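Local atomic coordinates of Ice-binding protein (Colwellia, PDB entry 3WP9), a protein that binds to the surface of ice crystals, inhibits their growth and prevents small ice grains from recrystallising into larger ones. Residues Pro38-Ala43 with Asp59-Leu64. Numbering follows the deposited sequence.
Sequences PITGAA and DSAGPL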
ATOM      1  N   PRO A  38      11.316  -0.222  13.557  1.00 20.74           N
ATOM      2  CA  PRO A  38      12.129   0.320  14.693  1.00 20.43           C
ATOM      3  C   PRO A  38      13.451   0.972  14.261  1.00 22.00           C
ATOM      4  O   PRO A  38      14.223   1.466  15.098  1.00 25.99           O
ATOM      5  CB  PRO A  38      12.389  -0.936  15.519  1.00 20.92           C
ATOM      6  CG  PRO A  38      12.507  -1.995  14.493  1.00 21.43           C
ATOM      7  CD  PRO A  38      11.448  -1.668  13.445  1.00 20.64           C
ATOM      8  N   ILE A  39      13.718   0.993  12.961  1.00 22.95           N
ATOM      9  CA  ILE A  39      14.961   1.550  12.504  1.00 19.67           C
ATOM     10  C   ILE A  39      15.047   3.052  12.781  1.00 21.96           C
ATOM     11  O   ILE A  39      14.017   3.808  12.770  1.00 20.10           O
ATOM     12  CB  ILE A  39      15.125   1.225  10.991  1.00 22.42           C
ATOM     13  CG1 ILE A  39      16.600   1.291  10.558  1.00 24.72           C
ATOM     14  CG2 ILE A  39      14.232   2.141  10.148  1.00 23.42           C
ATOM     15  CD1 ILE A  39      16.919   0.204   9.582  1.00 25.82           C
ATOM     16  N   THR A  40      16.281   3.506  13.023  1.00 21.27           N
ATOM     17  CA  THR A  40      16.568   4.925  13.234  1.00 22.09           C
ATOM     18  C   THR A  40      15.965   5.820  12.127  1.00 19.76           C
ATOM     19  O   THR A  40      15.893   5.405  10.944  1.00 19.26           O
ATOM     20  CB  THR A  40      18.126   5.199  13.295  1.00 21.38           C
ATOM     21  OG1 THR A  40      18.372   6.609  13.241  1.00 23.30           O
ATOM     22  CG2 THR A  40      18.800   4.575  12.073  1.00 20.92           C
ATOM     23  N   GLY A  41      15.496   7.006  12.509  1.00 21.95           N
ATOM     24  CA  GLY A  41      15.065   8.074  11.594  1.00 20.24           C
ATOM     25  C   GLY A  41      16.080   8.443  10.505  1.00 20.60           C
ATOM     26  O   GLY A  41      15.736   9.053   9.496  1.00 20.08           O
ATOM     27  N   ALA A  42      17.335   8.061  10.703  1.00 21.37           N
ATOM     28  CA  ALA A  42      18.344   8.306   9.681  1.00 19.73           C
ATOM     29  C   ALA A  42      18.018   7.554   8.380  1.00 21.38           C
ATOM     30  O   ALA A  42      18.498   7.976   7.317  1.00 22.24           O
ATOM     31  CB  ALA A  42      19.767   7.963  10.200  1.00 21.61           C
ATOM     32  N   ALA A  43      17.247   6.479   8.475  1.00 20.08           N
ATOM     33  CA  ALA A  43      16.859   5.606   7.313  1.00 19.29           C
ATOM     34  C   ALA A  43      15.575   6.180   6.643  1.00 16.75           C
ATOM     35  O   ALA A  43      15.118   5.614   5.660  1.00 18.73           O
ATOM     36  CB  ALA A  43      16.675   4.193   7.801  1.00 19.22           C
ATOM     37  N   ASP A  59      13.596   8.370  16.806  1.00 26.93           N
ATOM     38  CA  ASP A  59      14.674   9.048  17.514  1.00 24.24           C
ATOM     39  C   ASP A  59      14.770  10.425  16.922  1.00 25.25           C
ATOM     40  O   ASP A  59      13.787  10.913  16.294  1.00 28.27           O
ATOM     41  CB  ASP A  59      15.984   8.221  17.418  1.00 24.58           C
ATOM     42  CG  ASP A  59      16.433   7.968  15.979  1.00 26.25           C
ATOM     43  OD1 ASP A  59      15.944   8.618  15.040  1.00 24.51           O
ATOM     44  OD2 ASP A  59      17.316   7.098  15.786  1.00 25.09           O
ATOM     45  N   SER A  60      15.870  11.127  17.141  1.00 25.14           N
ATOM     46  CA  SER A  60      15.869  12.485  16.651  1.00 30.39           C
ATOM     47  C   SER A  60      16.816  12.575  15.438  1.00 30.44           C
ATOM     48  O   SER A  60      17.229  13.690  15.065  1.00 33.72           O
ATOM     49  CB  SER A  60      16.287  13.417  17.772  1.00 33.05           C
ATOM     50  OG  SER A  60      17.578  12.979  18.200  1.00 46.08           O
ATOM     51  N   ALA A  61      17.098  11.421  14.823  1.00 26.26           N
ATOM     52  CA  ALA A  61      18.039  11.318  13.686  1.00 25.87           C
ATOM     53  C   ALA A  61      17.407  11.482  12.269  1.00 25.32           C
ATOM     54  O   ALA A  61      18.093  11.376  11.238  1.00 26.02           O
ATOM     55  CB  ALA A  61      18.822  10.007  13.772  1.00 27.08           C
ATOM     56  N   GLY A  62      16.109  11.739  12.228  1.00 25.14           N
ATOM     57  CA  GLY A  62      15.393  11.880  10.987  1.00 24.43           C
ATOM     58  C   GLY A  62      15.481  13.264  10.369  1.00 25.00           C
ATOM     59  O   GLY A  62      16.194  14.160  10.855  1.00 23.60           O
ATOM     60  N   PRO A  63      14.731  13.485   9.272  1.00 22.54           N
ATOM     61  CA  PRO A  63      14.776  14.724   8.488  1.00 21.61           C
ATOM     62  C   PRO A  63      14.464  15.952   9.340  1.00 25.08           C
ATOM     63  O   PRO A  63      13.513  15.951  10.128  1.00 23.02           O
ATOM     64  CB  PRO A  63      13.700  14.504   7.415  1.00 23.61           C
ATOM     65  CG  PRO A  63      13.762  13.026   7.214  1.00 23.47           C
ATOM     66  CD  PRO A  63      13.984  12.403   8.571  1.00 20.71           C
ATOM     67  N   LEU A  64      15.229  16.999   9.119  1.00 28.05           N
ATOM     68  CA  LEU A  64      15.024  18.256   9.796  1.00 28.30           C
ATOM     69  C   LEU A  64      14.436  19.211   8.783  1.00 30.66           C
ATOM     70  O   LEU A  64      14.834  19.199   7.608  1.00 27.90           O
ATOM     71  CB  LEU A  64      16.378  18.762  10.304  1.00 31.02           C
ATOM     72  CG  LEU A  64      17.149  17.768  11.190  1.00 32.97           C
ATOM     73  CD1 LEU A  64      18.611  18.132  11.466  1.00 33.86           C
ATOM     74  CD2 LEU A  64      16.399  17.560  12.501  1.00 35.80           C
TER
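D59 reaches across to T40 and G41 with both carboxylate oxygens, joining two loops at one end of the right-handed beta-helix: 38-43 follows strand 33-36, whereas residues 59-64 lie in the loop between the parallel neighbours 55-57 and 67-69. The T40 hydroxyl donates to the syn lone pair of OD2 (OG1 to OD2 of D59, 2.8 Å), while the amide of G41 binds the other oxygen, its N lying 3.0 Å from D59 OD1. Within its own loop D59 also closes an Asx turn, the amide of A61 approaching OD1 from the opposite face of the carboxylate, 65° out of its plane. OD1 is thus gripped by an amide from each loop and OD2 by the hydroxyl, three bonds that together would restrain the rotation of the carboxylate. With OG1 anti to its backbone N (chi1 169°), T40 also accepts an almost straight bond from A42 N, an ST turn that starts the short 3-10 segment 41-43. An alanine in place of D59 would probably leave the amides of G41 and A61 and the T40 hydroxyl without their acceptor, the two loops no longer tied through this side chain. T40 probably belongs to the ice-binding site, and its bonds to D59 OD2 and from A42 N are likely to hold its hydroxyl in a set direction.

Apolar contact is slight, the methyls of A42 and A61 meeting at 4.2 Å between CB atoms. Backbone packing is closer around the two glycines, whose CA atoms lie 3.9 Å apart. A CB on G41 would clash with G62 N and D59 OD1, and the carbonyl O of G41 takes a CA-H...O contact from G62 CA at 3.2 Å.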